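Local coordinates for protein cyclopropane mycolic acid synthase 3 (Mycobacterium tuberculosis, PDB 1L1E) that probably converts a double bond of alpha mycolic acids, lipids of the cell envelope, to a cyclopropane ring with a methylene group from S-adenosyl-L-methionine, at residues V134-F139 with L165-V170; T67-G72 with V91-S96. All coordinates share one frame; numbering follows the deposited sequence.

Interaction 1. Residues V134-F139 with L165-V170; sequences VSIGAF and LLHTIV. With SAH (S-adenosyl-L-homocysteine), chain D; CO3 (carbonate ion), chain C.
Val134 lies beside Leu165 where strands 132-136 and 163-170 run parallel, their local axes 10° apart. Ser135 is held on both its backbone sides: its N donates to Leu165 O, and its O accepts from His167 N at 2.9 Å. The Ser135 OG is hydrogen-bonded to Ile71 O and to a water, which also takes the N-H of Ala138 and donates to His167 O.

Ile136 makes the main side-chain contact. Its CG2 is anti to the backbone N and sits over the centre of one face of the His167 imidazole, a CH-pi contact 3.5 Å from CG2 to the ring centroid and 7° off the normal. At the rim of the same ring, His167 NE2 donates to carbonate O3 at 2.8 Å, and ND1 is hydrogen-bonded to Gln282 NE2. The ring is thus fixed by two polar partners and the methyl. On the ligand side, Ile136 O accepts from the amino N of S-adenosyl-L-homocysteine at 2.7 Å.

Gly137 ends the strand pairing and turns the chain with a positive phi of 71°. Its N donates to His167 O at 3.0 Å. Thr168 OG1 donates to the same oxygen from the opposite face of the carbonyl plane. Ala138 CB packs on O4' of the cofactor ribose. Ile136, Gly137 and Ala138 line the S-adenosyl-L-homocysteine pocket, and Gly137, His167, Thr168 and Ile169 the carbonate site. Phe139 folds back over the second strand. Its CB lies against CD2 of Leu166 at 3.8 Å, and CD1 of Leu166 sits over one ring face near the rim.

Helix 147-157 joins the two strands as a beta-alpha-beta unit. Strand 67-71 flanks 132-136, strand 279-286 flanks 163-170, and helix 45-58 covers the Ile136 and Leu165 face.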
ATOM      1  N   VAL A 134      -1.882   4.548  -9.591  1.00 18.60           N
ATOM      2  CA  VAL A 134      -1.325   4.618  -8.253  1.00 17.91           C
ATOM      3  C   VAL A 134      -1.584   3.259  -7.603  1.00 19.22           C
ATOM      4  O   VAL A 134      -2.686   2.707  -7.710  1.00 21.70           O
ATOM      5  CB  VAL A 134      -2.005   5.742  -7.411  1.00 20.50           C
ATOM      6  CG1 VAL A 134      -3.507   5.453  -7.243  1.00 20.01           C
ATOM      7  CG2 VAL A 134      -1.331   5.849  -6.049  1.00 20.34           C
ATOM      8  N   SER A 135      -0.568   2.708  -6.949  1.00 16.78           N
ATOM      9  CA  SER A 135      -0.705   1.418  -6.278  1.00 17.27           C
ATOM     10  C   SER A 135       0.079   1.493  -4.972  1.00 16.55           C
ATOM     11  O   SER A 135       1.306   1.583  -4.979  1.00 16.67           O
ATOM     12  CB  SER A 135      -0.156   0.290  -7.149  1.00 17.00           C
ATOM     13  OG  SER A 135      -0.422  -0.969  -6.548  1.00 17.39           O
ATOM     14  N   ILE A 136      -0.638   1.461  -3.855  1.00 15.34           N
ATOM     15  CA  ILE A 136      -0.011   1.591  -2.552  1.00 15.90           C
ATOM     16  C   ILE A 136      -0.257   0.389  -1.657  1.00 16.55           C
ATOM     17  O   ILE A 136      -1.385   0.147  -1.234  1.00 18.36           O
ATOM     18  CB  ILE A 136      -0.535   2.876  -1.843  1.00 15.95           C
ATOM     19  CG1 ILE A 136      -0.174   4.107  -2.672  1.00 15.74           C
ATOM     20  CG2 ILE A 136       0.059   3.006  -0.456  1.00 17.77           C
ATOM     21  CD1 ILE A 136      -0.880   5.383  -2.202  1.00 16.21           C
ATOM     22  N   GLY A 137       0.810  -0.355  -1.373  0.81 13.92           N
ATOM     23  CA  GLY A 137       0.712  -1.511  -0.508  0.81 14.47           C
ATOM     24  C   GLY A 137      -0.010  -2.708  -1.099  0.81 16.35           C
ATOM     25  O   GLY A 137      -0.508  -3.562  -0.355  0.81 16.19           O
ATOM     26  N   ALA A 138      -0.079  -2.786  -2.421  0.84 15.52           N
ATOM     27  CA  ALA A 138      -0.748  -3.922  -3.063  0.84 15.94           C
ATOM     28  C   ALA A 138       0.266  -4.926  -3.604  0.84 15.96           C
ATOM     29  O   ALA A 138       0.086  -6.143  -3.488  0.84 17.66           O
ATOM     30  CB  ALA A 138      -1.620  -3.436  -4.196  0.84 16.66           C
ATOM     31  N   PHE A 139       1.319  -4.386  -4.210  0.84 13.98           N
ATOM     32  CA  PHE A 139       2.399  -5.145  -4.827  0.84 17.05           C
ATOM     33  C   PHE A 139       2.950  -6.299  -3.982  0.84 16.37           C
ATOM     34  O   PHE A 139       3.348  -7.327  -4.524  0.84 13.57           O
ATOM     35  CB  PHE A 139       3.531  -4.175  -5.179  0.84 18.31           C
ATOM     36  CG  PHE A 139       4.536  -4.726  -6.135  1.00 17.74           C
ATOM     37  CD1 PHE A 139       4.283  -4.734  -7.495  1.00 19.60           C
ATOM     38  CD2 PHE A 139       5.737  -5.242  -5.674  1.00 14.11           C
ATOM     39  CE1 PHE A 139       5.222  -5.253  -8.391  1.00 22.62           C
ATOM     40  CE2 PHE A 139       6.680  -5.761  -6.553  1.00 19.82           C
ATOM     41  CZ  PHE A 139       6.426  -5.769  -7.915  1.00 18.84           C
ATOM     42  N   LEU A 165       2.697   5.403  -9.824  1.00 17.65           N
ATOM     43  CA  LEU A 165       3.387   5.568  -8.556  1.00 15.32           C
ATOM     44  C   LEU A 165       3.205   4.215  -7.902  1.00 17.78           C
ATOM     45  O   LEU A 165       2.086   3.826  -7.583  1.00 16.44           O
ATOM     46  CB  LEU A 165       2.738   6.657  -7.694  1.00 15.22           C
ATOM     47  CG  LEU A 165       3.408   6.985  -6.343  1.00 16.36           C
ATOM     48  CD1 LEU A 165       3.205   5.852  -5.356  1.00 16.27           C
ATOM     49  CD2 LEU A 165       4.906   7.256  -6.553  1.00 17.49           C
ATOM     50  N   LEU A 166       4.308   3.498  -7.720  1.00 15.20           N
ATOM     51  CA  LEU A 166       4.294   2.177  -7.120  1.00 14.96           C
ATOM     52  C   LEU A 166       4.906   2.318  -5.727  1.00 16.37           C
ATOM     53  O   LEU A 166       6.076   2.643  -5.601  1.00 18.38           O
ATOM     54  CB  LEU A 166       5.154   1.222  -7.961  1.00 15.54           C
ATOM     55  CG  LEU A 166       4.833  -0.271  -8.057  1.00 18.28           C
ATOM     56  CD1 LEU A 166       6.141  -1.047  -8.267  1.00 16.41           C
ATOM     57  CD2 LEU A 166       4.129  -0.756  -6.824  1.00 18.26           C
ATOM     58  N   HIS A 167       4.105   2.062  -4.700  1.00 15.11           N
ATOM     59  CA  HIS A 167       4.528   2.162  -3.312  1.00 19.24           C
ATOM     60  C   HIS A 167       4.491   0.747  -2.745  1.00 17.98           C
ATOM     61  O   HIS A 167       3.446   0.097  -2.745  1.00 20.81           O
ATOM     62  CB  HIS A 167       3.567   3.120  -2.586  1.00 19.08           C
ATOM     63  CG  HIS A 167       3.611   3.041  -1.094  1.00 22.41           C
ATOM     64  ND1 HIS A 167       3.508   4.161  -0.298  1.00 23.14           N
ATOM     65  CD2 HIS A 167       3.659   1.984  -0.250  1.00 23.72           C
ATOM     66  CE1 HIS A 167       3.488   3.796   0.970  1.00 24.06           C
ATOM     67  NE2 HIS A 167       3.578   2.480   1.027  1.00 22.35           N
ATOM     68  N   THR A 168       5.637   0.266  -2.271  1.00 14.28           N
ATOM     69  CA  THR A 168       5.718  -1.094  -1.756  1.00 15.63           C
ATOM     70  C   THR A 168       6.881  -1.312  -0.801  1.00 12.94           C
ATOM     71  O   THR A 168       7.875  -0.590  -0.843  1.00 10.54           O
ATOM     72  CB  THR A 168       5.902  -2.095  -2.927  1.00 15.95           C
ATOM     73  OG1 THR A 168       4.771  -2.012  -3.801  1.00 23.85           O
ATOM     74  CG2 THR A 168       6.040  -3.513  -2.415  1.00 11.63           C
ATOM     75  N   ILE A 169       6.722  -2.314   0.055  0.80 12.52           N
ATOM     76  CA  ILE A 169       7.738  -2.720   1.004  0.80 16.33           C
ATOM     77  C   ILE A 169       8.838  -3.334   0.142  0.80 18.01           C
ATOM     78  O   ILE A 169       8.551  -4.005  -0.850  0.80 18.69           O
ATOM     79  CB  ILE A 169       7.182  -3.810   1.981  0.80 16.50           C
ATOM     80  CG1 ILE A 169       6.264  -3.156   3.017  1.00 17.53           C
ATOM     81  CG2 ILE A 169       8.324  -4.575   2.662  1.00 14.97           C
ATOM     82  CD1 ILE A 169       5.443  -4.156   3.819  1.00 21.13           C
ATOM     83  N   VAL A 170      10.089  -3.086   0.503  1.00 19.94           N
ATOM     84  CA  VAL A 170      11.230  -3.662  -0.239  1.00 20.81           C
ATOM     85  C   VAL A 170      12.307  -4.114   0.738  1.00 22.46           C
ATOM     86  O   VAL A 170      12.346  -3.672   1.891  1.00 23.37           O
ATOM     87  CB  VAL A 170      11.847  -2.632  -1.189  1.00 21.76           C
ATOM     88  CG1 VAL A 170      10.871  -2.143  -2.260  1.00 20.97           C
ATOM     89  CG2 VAL A 170      12.350  -1.383  -0.464  1.00 19.59           C
TER
HETATM   90  N   SAH D 900      -4.021   0.893  -1.142  1.00 16.83           N
HETATM   91  CA  SAH D 900      -4.865   0.824   0.052  1.00 18.42           C
HETATM   92  CB  SAH D 900      -5.034  -0.639   0.517  1.00 18.35           C
HETATM   93  CG  SAH D 900      -3.748  -1.420   0.802  1.00 17.75           C
HETATM   94  SD  SAH D 900      -4.034  -3.112   1.343  1.00 20.84           S
HETATM   95  C   SAH D 900      -4.256   1.653   1.196  1.00 17.57           C
HETATM   96  O   SAH D 900      -3.205   2.263   0.975  1.00 19.20           O
HETATM   97  OXT SAH D 900      -4.821   1.656   2.299  1.00 21.09           O
HETATM   98  C5' SAH D 900      -3.794  -4.025  -0.220  1.00 18.94           C
HETATM   99  C4' SAH D 900      -4.875  -3.788  -1.282  1.00 17.12           C
HETATM  100  O4' SAH D 900      -4.496  -4.315  -2.586  1.00 18.47           O
HETATM  101  C3' SAH D 900      -6.205  -4.464  -0.954  1.00 20.48           C
HETATM  102  O3' SAH D 900      -7.261  -3.580  -1.392  1.00 15.59           O
HETATM  103  C2' SAH D 900      -6.166  -5.728  -1.769  1.00 18.40           C
HETATM  104  O2' SAH D 900      -7.466  -6.299  -1.935  1.00 18.97           O
HETATM  105  C1' SAH D 900      -5.531  -5.229  -3.032  1.00 18.69           C
HETATM  106  N9  SAH D 900      -4.956  -6.285  -3.893  1.00 20.18           N
HETATM  107  C8  SAH D 900      -4.112  -7.311  -3.604  1.00 22.28           C
HETATM  108  N7  SAH D 900      -3.764  -8.084  -4.579  1.00 20.55           N
HETATM  109  C5  SAH D 900      -4.441  -7.531  -5.658  1.00 21.83           C
HETATM  110  C6  SAH D 900      -4.521  -7.865  -7.050  1.00 24.16           C
HETATM  111  N6  SAH D 900      -3.861  -8.901  -7.590  1.00 22.68           N
HETATM  112  N1  SAH D 900      -5.315  -7.075  -7.859  1.00 23.63           N
HETATM  113  C2  SAH D 900      -5.982  -6.024  -7.321  1.00 25.00           C
HETATM  114  N3  SAH D 900      -5.981  -5.616  -6.035  1.00 21.53           N
HETATM  115  C4  SAH D 900      -5.184  -6.422  -5.250  1.00 21.22           C
HETATM  116  C   CO3 C 903       3.026  -0.581   2.641  1.00 21.11           C
HETATM  117  O1  CO3 C 903       3.648  -0.853   1.308  1.00 24.73           O
HETATM  118  O2  CO3 C 903       2.617  -1.614   3.431  1.00 26.08           O
HETATM  119  O3  CO3 C 903       2.883   0.697   3.059  1.00 19.54           O
HETATM  120  O   HOH W   1       1.481  -1.414  -4.513  1.00 18.07           O

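Interaction 2. Residues T67-G72 with V91-S96; sequences TLLDIG and VGLTLS. With SAH (S-adenosyl-L-homocysteine), chain D.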
ATOM      1  N   THR A  67      -8.268  10.509 -15.768  1.00 24.67           N
ATOM      2  CA  THR A  67      -8.782   9.307 -15.132  1.00 23.02           C
ATOM      3  C   THR A  67      -7.613   8.663 -14.386  1.00 22.36           C
ATOM      4  O   THR A  67      -6.520   8.510 -14.931  1.00 22.46           O
ATOM      5  CB  THR A  67      -9.332   8.299 -16.170  1.00 24.98           C
ATOM      6  OG1 THR A  67     -10.335   8.933 -16.978  1.00 23.99           O
ATOM      7  CG2 THR A  67      -9.943   7.085 -15.467  1.00 24.63           C
ATOM      8  N   LEU A  68      -7.841   8.314 -13.128  1.00 21.73           N
ATOM      9  CA  LEU A  68      -6.824   7.674 -12.318  1.00 20.40           C
ATOM     10  C   LEU A  68      -7.276   6.273 -11.942  1.00 20.24           C
ATOM     11  O   LEU A  68      -8.433   6.069 -11.576  1.00 20.37           O
ATOM     12  CB  LEU A  68      -6.570   8.476 -11.039  1.00 19.09           C
ATOM     13  CG  LEU A  68      -5.877   7.676  -9.923  1.00 19.98           C
ATOM     14  CD1 LEU A  68      -4.407   7.451 -10.281  1.00 16.43           C
ATOM     15  CD2 LEU A  68      -6.009   8.424  -8.588  1.00 15.37           C
ATOM     16  N   LEU A  69      -6.359   5.315 -12.060  1.00 17.84           N
ATOM     17  CA  LEU A  69      -6.609   3.931 -11.688  1.00 18.76           C
ATOM     18  C   LEU A  69      -5.875   3.651 -10.379  1.00 19.64           C
ATOM     19  O   LEU A  69      -4.666   3.901 -10.268  1.00 18.71           O
ATOM     20  CB  LEU A  69      -6.069   2.963 -12.754  1.00 17.88           C
ATOM     21  CG  LEU A  69      -6.049   1.492 -12.329  1.00 17.56           C
ATOM     22  CD1 LEU A  69      -7.463   0.982 -12.122  1.00 15.98           C
ATOM     23  CD2 LEU A  69      -5.324   0.657 -13.390  1.00 19.50           C
ATOM     24  N   ASP A  70      -6.601   3.133  -9.398  1.00 20.72           N
ATOM     25  CA  ASP A  70      -6.014   2.781  -8.109  1.00 21.14           C
ATOM     26  C   ASP A  70      -5.977   1.264  -8.054  1.00 19.28           C
ATOM     27  O   ASP A  70      -7.022   0.628  -7.930  1.00 19.34           O
ATOM     28  CB  ASP A  70      -6.871   3.263  -6.943  1.00 18.60           C
ATOM     29  CG  ASP A  70      -6.182   3.062  -5.597  1.00 24.28           C
ATOM     30  OD1 ASP A  70      -5.449   2.058  -5.445  1.00 24.29           O
ATOM     31  OD2 ASP A  70      -6.374   3.898  -4.688  1.00 19.06           O
ATOM     32  N   ILE A  71      -4.786   0.687  -8.152  1.00 15.49           N
ATOM     33  CA  ILE A  71      -4.665  -0.761  -8.090  1.00 17.43           C
ATOM     34  C   ILE A  71      -4.511  -1.227  -6.651  1.00 15.56           C
ATOM     35  O   ILE A  71      -3.469  -1.021  -6.033  1.00 18.21           O
ATOM     36  CB  ILE A  71      -3.487  -1.253  -8.952  1.00 16.01           C
ATOM     37  CG1 ILE A  71      -3.755  -0.888 -10.413  1.00 17.12           C
ATOM     38  CG2 ILE A  71      -3.329  -2.768  -8.791  1.00 17.29           C
ATOM     39  CD1 ILE A  71      -2.769  -1.487 -11.423  1.00 18.74           C
ATOM     40  N   GLY A  72      -5.561  -1.865  -6.132  1.00 16.25           N
ATOM     41  CA  GLY A  72      -5.574  -2.325  -4.752  1.00 17.34           C
ATOM     42  C   GLY A  72      -5.985  -1.140  -3.901  1.00 18.77           C
ATOM     43  O   GLY A  72      -5.253  -0.709  -3.001  1.00 16.36           O
ATOM     44  N   VAL A  91     -11.050   5.019 -10.793  1.00 22.97           N
ATOM     45  CA  VAL A  91     -11.454   3.627 -10.944  1.00 20.79           C
ATOM     46  C   VAL A  91     -10.523   2.866 -10.005  1.00 21.35           C
ATOM     47  O   VAL A  91      -9.309   3.087 -10.015  1.00 21.00           O
ATOM     48  CB  VAL A  91     -11.245   3.096 -12.383  1.00 24.44           C
ATOM     49  CG1 VAL A  91     -11.643   1.627 -12.456  1.00 24.46           C
ATOM     50  CG2 VAL A  91     -12.074   3.895 -13.371  1.00 27.37           C
ATOM     51  N   GLY A  92     -11.085   1.992  -9.185  1.00 17.81           N
ATOM     52  CA  GLY A  92     -10.254   1.243  -8.270  1.00 22.72           C
ATOM     53  C   GLY A  92     -10.521  -0.246  -8.314  1.00 22.99           C
ATOM     54  O   GLY A  92     -11.668  -0.682  -8.438  1.00 23.66           O
ATOM     55  N   LEU A  93      -9.454  -1.027  -8.217  1.00 19.79           N
ATOM     56  CA  LEU A  93      -9.579  -2.475  -8.214  1.00 20.92           C
ATOM     57  C   LEU A  93      -9.188  -2.970  -6.841  1.00 21.60           C
ATOM     58  O   LEU A  93      -8.267  -2.430  -6.216  1.00 21.63           O
ATOM     59  CB  LEU A  93      -8.651  -3.104  -9.248  1.00 19.91           C
ATOM     60  CG  LEU A  93      -8.622  -2.386 -10.588  1.00 18.39           C
ATOM     61  CD1 LEU A  93      -7.609  -3.048 -11.516  1.00 20.41           C
ATOM     62  CD2 LEU A  93     -10.016  -2.402 -11.178  1.00 19.92           C
ATOM     63  N   THR A  94      -9.911  -3.984  -6.375  1.00 20.28           N
ATOM     64  CA  THR A  94      -9.656  -4.616  -5.092  1.00 21.16           C
ATOM     65  C   THR A  94     -10.119  -6.070  -5.171  1.00 21.10           C
ATOM     66  O   THR A  94     -10.976  -6.405  -5.996  1.00 18.33           O
ATOM     67  CB  THR A  94     -10.429  -3.922  -3.943  1.00 22.46           C
ATOM     68  OG1 THR A  94     -10.361  -4.744  -2.771  1.00 25.63           O
ATOM     69  CG2 THR A  94     -11.907  -3.703  -4.323  1.00 21.66           C
ATOM     70  N   LEU A  95      -9.534  -6.919  -4.325  1.00 20.23           N
ATOM     71  CA  LEU A  95      -9.887  -8.336  -4.238  1.00 21.92           C
ATOM     72  C   LEU A  95     -10.760  -8.554  -3.007  1.00 21.13           C
ATOM     73  O   LEU A  95     -11.176  -9.675  -2.721  1.00 20.41           O
ATOM     74  CB  LEU A  95      -8.627  -9.202  -4.097  1.00 23.54           C
ATOM     75  CG  LEU A  95      -7.622  -9.250  -5.247  1.00 23.47           C
ATOM     76  CD1 LEU A  95      -6.489 -10.224  -4.911  1.00 23.16           C
ATOM     77  CD2 LEU A  95      -8.329  -9.703  -6.513  1.00 21.62           C
ATOM     78  N   SER A  96     -11.040  -7.474  -2.284  1.00 21.98           N
ATOM     79  CA  SER A  96     -11.826  -7.559  -1.064  1.00 21.27           C
ATOM     80  C   SER A  96     -13.295  -7.198  -1.203  1.00 22.96           C
ATOM     81  O   SER A  96     -13.643  -6.081  -1.582  1.00 21.55           O
ATOM     82  CB  SER A  96     -11.207  -6.676   0.029  1.00 20.92           C
ATOM     83  OG  SER A  96     -12.129  -6.515   1.095  1.00 18.94           O
TER
HETATM   84  N   SAH D 900      -4.021   0.893  -1.142  1.00 16.83           N
HETATM   85  CA  SAH D 900      -4.865   0.824   0.052  1.00 18.42           C
HETATM   86  CB  SAH D 900      -5.034  -0.639   0.517  1.00 18.35           C
HETATM   87  CG  SAH D 900      -3.748  -1.420   0.802  1.00 17.75           C
HETATM   88  SD  SAH D 900      -4.034  -3.112   1.343  1.00 20.84           S
HETATM   89  C   SAH D 900      -4.256   1.653   1.196  1.00 17.57           C
HETATM   90  O   SAH D 900      -3.205   2.263   0.975  1.00 19.20           O
HETATM   91  OXT SAH D 900      -4.821   1.656   2.299  1.00 21.09           O
HETATM   92  C5' SAH D 900      -3.794  -4.025  -0.220  1.00 18.94           C
HETATM   93  C4' SAH D 900      -4.875  -3.788  -1.282  1.00 17.12           C
HETATM   94  O4' SAH D 900      -4.496  -4.315  -2.586  1.00 18.47           O
HETATM   95  C3' SAH D 900      -6.205  -4.464  -0.954  1.00 20.48           C
HETATM   96  O3' SAH D 900      -7.261  -3.580  -1.392  1.00 15.59           O
HETATM   97  C2' SAH D 900      -6.166  -5.728  -1.769  1.00 18.40           C
HETATM   98  O2' SAH D 900      -7.466  -6.299  -1.935  1.00 18.97           O
HETATM   99  C1' SAH D 900      -5.531  -5.229  -3.032  1.00 18.69           C
HETATM  100  N9  SAH D 900      -4.956  -6.285  -3.893  1.00 20.18           N
HETATM  101  C8  SAH D 900      -4.112  -7.311  -3.604  1.00 22.28           C
HETATM  102  N7  SAH D 900      -3.764  -8.084  -4.579  1.00 20.55           N
HETATM  103  C5  SAH D 900      -4.441  -7.531  -5.658  1.00 21.83           C
HETATM  104  C6  SAH D 900      -4.521  -7.865  -7.050  1.00 24.16           C
HETATM  105  N6  SAH D 900      -3.861  -8.901  -7.590  1.00 22.68           N
HETATM  106  N1  SAH D 900      -5.315  -7.075  -7.859  1.00 23.63           N
HETATM  107  C2  SAH D 900      -5.982  -6.024  -7.321  1.00 25.00           C
HETATM  108  N3  SAH D 900      -5.981  -5.616  -6.035  1.00 21.53           N
HETATM  109  C4  SAH D 900      -5.184  -6.422  -5.250  1.00 21.22           C
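Leu69 meets Val91 and Leu93 on one face of the parallel pair formed by strands 67-71 and 89-94. Its CG is anti to the backbone N (chi1 169°), and CD1 leans across to the second strand. There CD1 lies 3.9 Å from CG of Leu93, the two side chains crossing at a slant. The same methyl is 4.2 Å from CG1 of Val91. Ile71 shares this face but stays farther from the other strand. Asp70 projects from the opposite face, beside Gly92, which has no side chain there. CB of Asp70 comes 3.9 Å from Val91 O.

The backbones are joined by four hydrogen bonds. Asp70 supplies the central two: its N donates to Val91 O, and its O accepts from Leu93 N. Val91 N to Leu68 O and Gly72 N to Leu93 O close the two ends, both more bent at the hydrogen, at 131° and 130°.

Past the pairing, the C-terminal ends of both segments reach S-adenosyl-L-homocysteine. Gly72, with positive phi, accepts from the cofactor amino N through its O at 2.7 Å. Leu95 N donates to ribose O2' at 3.2 Å, and Leu95 CD1 touches adenine C5 at 3.5 Å. Thr94 OG1 accepts from Ser96 N at 2.9 Å in an ST turn, and Ser96 N-caps helix 97-109 through Gln99 N. Such strand ends carry the cofactor in Rossmann-like methyltransferases.

Helix 77-86 links the strands and packs on Leu68 and Asp70. Strand 132-136 borders 67-71, and strand 116-120 borders 89-94, touching Val91 and Leu93.

Overall arrangement
Interactions 1 and 2 are two buried parallel pairs of one sheet, each joining the two strands of a beta-alpha-beta unit. Strands 67-71 and 132-136 are neighbours, and Val134 probably hydrogen-bonds through N to Leu69 O and through O to Ile71 N. The centre of interaction 1 lies about 5 Å from that of the chain, against about 12 Å for interaction 2. Both give a backbone oxygen to the amino N of S-adenosyl-L-homocysteine and touch its ribose. Interaction 2 also hydrogen-bonds to O2' and packs Leu95 on the adenine; its side-chain contacts across the strands are aliphatic. Interaction 1 adds an imidazole, a phenyl ring, a water and a carbonate, probably at the active-site pocket.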